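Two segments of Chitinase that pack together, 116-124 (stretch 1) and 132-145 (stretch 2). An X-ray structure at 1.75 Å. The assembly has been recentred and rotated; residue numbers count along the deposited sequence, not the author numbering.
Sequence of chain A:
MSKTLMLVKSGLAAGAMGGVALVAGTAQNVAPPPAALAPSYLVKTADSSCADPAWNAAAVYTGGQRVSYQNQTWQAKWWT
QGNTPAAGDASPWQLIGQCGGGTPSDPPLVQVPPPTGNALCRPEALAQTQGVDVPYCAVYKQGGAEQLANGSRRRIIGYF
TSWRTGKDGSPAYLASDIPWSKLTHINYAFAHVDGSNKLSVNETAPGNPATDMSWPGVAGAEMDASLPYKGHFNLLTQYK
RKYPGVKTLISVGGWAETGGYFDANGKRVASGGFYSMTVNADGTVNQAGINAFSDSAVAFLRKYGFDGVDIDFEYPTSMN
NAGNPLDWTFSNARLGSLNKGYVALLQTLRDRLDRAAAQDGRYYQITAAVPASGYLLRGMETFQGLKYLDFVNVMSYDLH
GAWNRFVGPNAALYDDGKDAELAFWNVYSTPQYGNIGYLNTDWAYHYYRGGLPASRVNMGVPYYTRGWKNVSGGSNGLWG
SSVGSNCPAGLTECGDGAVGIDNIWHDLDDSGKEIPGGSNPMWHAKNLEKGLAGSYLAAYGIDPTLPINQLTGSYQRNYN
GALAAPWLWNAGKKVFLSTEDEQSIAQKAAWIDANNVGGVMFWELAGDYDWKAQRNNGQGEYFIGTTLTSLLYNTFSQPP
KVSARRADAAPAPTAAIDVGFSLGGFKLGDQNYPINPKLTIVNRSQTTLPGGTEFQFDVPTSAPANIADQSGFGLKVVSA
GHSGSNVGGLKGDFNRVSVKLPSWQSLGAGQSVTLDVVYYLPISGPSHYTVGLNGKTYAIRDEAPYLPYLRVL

Stretch 1, residues 116-124: TGNALCRPE
Stretch 2 (132-145) VDVPYCAVYKQGGA

Segments with little regular secondary structure can still pack precisely when a covalent link, a few directed hydrogen bonds and aromatic faces act together, as two stretches of this chitinase illustrate. They bury 672 Å² in total and run in the same direction, with CA pairs Asn-118–Tyr-136 at 5.3 Å, Cys-121–Gln-142 at 4.3 Å and Pro-123–Gly-144 at 3.7 Å.

Cys-121, which is buried, covers most. Its m rotamer (chi1 -61°) and that of Cys-137 (-78°) bring SG to SG at 2.0 Å, with a disulfide chi3 of 78°. Its CB also packs 3.8 Å from Tyr-136 CB, and its O receives a CA-H...O contact from Gly-144 CA at 3.4 Å.

Asn-118, almost as extensive, lies in a 3-10 segment (118-120), and its CA-to-CB bond points toward stretch 2. With chi1 -80° and chi2 -57°, its amide works at both ends: OD1 accepts from Cys-137 N (3.1 Å, 162°), while ND2 donates to Asp-133 OD1 (3.3 Å, 164°). A water accepts from Asn-118 N (2.9 Å) and donates to the same Asp-133 OD1 (3.1 Å).

Tyr-136 (m, chi2 -63°), at the start of three residues with helical phi/psi, lays one ring face under Arg-122, whose CA lies 4.0 Å from the centroid. Pro-123 likewise places CG 3.5 Å from the centroid of the Tyr-140 ring (m, chi2 -71°), 11° off its normal; proline's compact ring suits this flat face.

Beyond, a type II turn from Lys-141 to Gly-144 presents Gly-143 N to Leu-120 O (2.9 Å, 170°). Glycine suits both final positions: phi is 101° at Gly-143 and 98° at Gly-144, and an ideal CB on Gly-144 would lie 2.6 Å from Arg-122 O and 2.7 Å from Pro-123 CA.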

# COMPACT_ATOMS: atom_id res chain seq x y z
N THR A 116 9.09 18.63 24.14
CA THR A 116 7.96 19.24 24.82
C THR A 116 6.83 19.51 23.85
O THR A 116 7.02 19.44 22.63
CB THR A 116 8.34 20.57 25.52
OG1 THR A 116 8.68 21.56 24.53
CG2 THR A 116 9.50 20.38 26.49
N GLY A 117 5.66 19.82 24.39
CA GLY A 117 4.51 20.16 23.57
C GLY A 117 4.18 19.12 22.52
O GLY A 117 4.12 17.93 22.80
N ASN A 118 4.01 19.58 21.28
CA ASN A 118 3.60 18.70 20.19
C ASN A 118 4.61 17.60 19.88
O ASN A 118 4.24 16.54 19.35
CB ASN A 118 3.34 19.54 18.94
CG ASN A 118 1.99 20.20 18.96
OD1 ASN A 118 0.96 19.53 19.09
ND2 ASN A 118 1.97 21.53 18.85
N ALA A 119 5.87 17.83 20.22
CA ALA A 119 6.90 16.83 19.94
C ALA A 119 6.67 15.55 20.74
O ALA A 119 7.16 14.48 20.37
CB ALA A 119 8.27 17.40 20.24
N LEU A 120 5.91 15.65 21.83
CA LEU A 120 5.59 14.48 22.64
C LEU A 120 4.57 13.56 21.96
O LEU A 120 4.35 12.43 22.41
CB LEU A 120 5.06 14.93 24.01
CG LEU A 120 6.11 15.58 24.89
CD1 LEU A 120 5.47 16.28 26.08
CD2 LEU A 120 7.11 14.54 25.35
N CYS A 121 3.97 14.02 20.87
CA CYS A 121 2.96 13.24 20.16
C CYS A 121 3.41 12.81 18.76
O CYS A 121 2.60 12.33 17.97
CB CYS A 121 1.66 14.04 20.04
SG CYS A 121 0.93 14.47 21.64
N ARG A 122 4.69 12.98 18.45
CA ARG A 122 5.15 12.60 17.12
C ARG A 122 5.15 11.08 16.97
O ARG A 122 5.65 10.38 17.84
CB ARG A 122 6.56 13.16 16.85
CG ARG A 122 7.08 12.83 15.46
CD ARG A 122 8.46 13.46 15.19
NE ARG A 122 9.43 13.12 16.22
CZ ARG A 122 10.18 12.02 16.22
NH1 ARG A 122 10.09 11.14 15.23
NH2 ARG A 122 11.04 11.80 17.21
N PRO A 123 4.55 10.56 15.88
CA PRO A 123 4.59 9.11 15.63
C PRO A 123 6.02 8.57 15.61
O PRO A 123 6.93 9.24 15.13
CB PRO A 123 3.94 8.97 14.25
CG PRO A 123 2.96 10.11 14.20
CD PRO A 123 3.68 11.25 14.91
N GLU A 124 6.19 7.37 16.16
CA GLU A 124 7.50 6.73 16.19
C GLU A 124 8.18 6.71 14.82
O GLU A 124 7.58 6.27 13.84
CB GLU A 124 7.38 5.30 16.73
CG GLU A 124 8.68 4.51 16.71
CD GLU A 124 8.49 3.07 17.17
OE1 GLU A 124 7.48 2.78 17.84
OE2 GLU A 124 9.35 2.22 16.85
N VAL A 132 9.84 23.34 12.96
CA VAL A 132 8.44 23.71 12.71
C VAL A 132 7.55 23.13 13.80
O VAL A 132 7.66 21.94 14.14
CB VAL A 132 7.98 23.22 11.32
CG1 VAL A 132 6.47 23.46 11.12
CG2 VAL A 132 8.79 23.92 10.22
N ASP A 133 6.68 23.96 14.36
CA ASP A 133 5.79 23.52 15.43
C ASP A 133 4.62 22.74 14.85
O ASP A 133 3.49 23.22 14.82
CB ASP A 133 5.30 24.72 16.24
CG ASP A 133 4.55 24.31 17.49
OD1 ASP A 133 4.68 23.13 17.90
OD2 ASP A 133 3.82 25.16 18.04
N VAL A 134 4.90 21.53 14.40
CA VAL A 134 3.89 20.68 13.78
C VAL A 134 2.91 20.20 14.85
O VAL A 134 3.33 19.62 15.85
CB VAL A 134 4.55 19.48 13.09
CG1 VAL A 134 3.51 18.61 12.40
CG2 VAL A 134 5.61 19.97 12.11
N PRO A 135 1.61 20.44 14.64
CA PRO A 135 0.59 20.17 15.66
C PRO A 135 0.20 18.70 15.78
O PRO A 135 -0.96 18.35 15.56
CB PRO A 135 -0.61 21.02 15.19
CG PRO A 135 -0.46 21.05 13.71
CD PRO A 135 1.03 21.11 13.45
N TYR A 136 1.14 17.84 16.15
CA TYR A 136 0.87 16.40 16.22
C TYR A 136 -0.24 16.04 17.20
O TYR A 136 -0.95 15.07 16.99
CB TYR A 136 2.13 15.64 16.62
CG TYR A 136 3.20 15.62 15.57
CD1 TYR A 136 2.99 15.01 14.34
CD2 TYR A 136 4.43 16.21 15.81
CE1 TYR A 136 3.98 14.99 13.37
CE2 TYR A 136 5.41 16.20 14.86
CZ TYR A 136 5.19 15.59 13.65
OH TYR A 136 6.19 15.59 12.71
N CYS A 137 -0.37 16.81 18.27
CA CYS A 137 -1.30 16.42 19.33
C CYS A 137 -2.75 16.63 18.91
O CYS A 137 -3.67 16.20 19.60
CB CYS A 137 -0.98 17.18 20.62
SG CYS A 137 0.45 16.45 21.48
N ALA A 138 -2.95 17.26 17.76
CA ALA A 138 -4.29 17.39 17.19
C ALA A 138 -4.84 16.06 16.67
O ALA A 138 -6.06 15.87 16.59
CB ALA A 138 -4.29 18.44 16.06
N VAL A 139 -3.94 15.13 16.32
CA VAL A 139 -4.32 13.88 15.67
C VAL A 139 -3.73 12.67 16.41
O VAL A 139 -4.27 11.56 16.35
CB VAL A 139 -3.85 13.86 14.18
CG1 VAL A 139 -3.90 12.47 13.56
CG2 VAL A 139 -4.68 14.84 13.34
N TYR A 140 -2.63 12.89 17.13
CA TYR A 140 -1.93 11.81 17.81
C TYR A 140 -1.92 11.96 19.33
O TYR A 140 -2.05 13.06 19.86
CB TYR A 140 -0.49 11.71 17.31
CG TYR A 140 -0.41 11.40 15.83
CD1 TYR A 140 -0.74 10.14 15.35
CD2 TYR A 140 -0.01 12.37 14.91
CE1 TYR A 140 -0.68 9.84 14.00
CE2 TYR A 140 0.07 12.07 13.54
CZ TYR A 140 -0.28 10.81 13.10
OH TYR A 140 -0.21 10.50 11.75
N LYS A 141 -1.78 10.83 20.01
CA LYS A 141 -1.68 10.80 21.46
C LYS A 141 -0.23 11.00 21.87
O LYS A 141 0.66 10.93 21.03
CB LYS A 141 -2.19 9.46 22.00
CG LYS A 141 -3.53 9.07 21.45
CD LYS A 141 -3.84 7.61 21.75
CE LYS A 141 -5.10 7.17 21.02
NZ LYS A 141 -5.45 5.77 21.34
N GLN A 142 0.01 11.25 23.15
CA GLN A 142 1.39 11.26 23.61
C GLN A 142 1.96 9.86 23.37
O GLN A 142 1.33 8.86 23.69
CB GLN A 142 1.49 11.68 25.08
CG GLN A 142 1.07 13.13 25.29
CD GLN A 142 1.53 13.71 26.60
OE1 GLN A 142 2.52 13.26 27.18
NE2 GLN A 142 0.81 14.71 27.09
N GLY A 143 3.13 9.82 22.74
CA GLY A 143 3.70 8.55 22.31
C GLY A 143 3.50 8.28 20.83
O GLY A 143 4.13 7.38 20.27
N GLY A 144 2.61 9.04 20.19
CA GLY A 144 2.50 9.00 18.74
C GLY A 144 1.41 8.13 18.12
O GLY A 144 1.26 8.12 16.90
N ALA A 145 0.67 7.38 18.94
CA ALA A 145 -0.42 6.57 18.41
C ALA A 145 -1.55 7.48 17.95
O ALA A 145 -1.78 8.53 18.54
CB ALA A 145 -0.92 5.57 19.45
O HOH W 1 4.67 22.38 20.87
O HOH W 2 4.16 6.06 17.84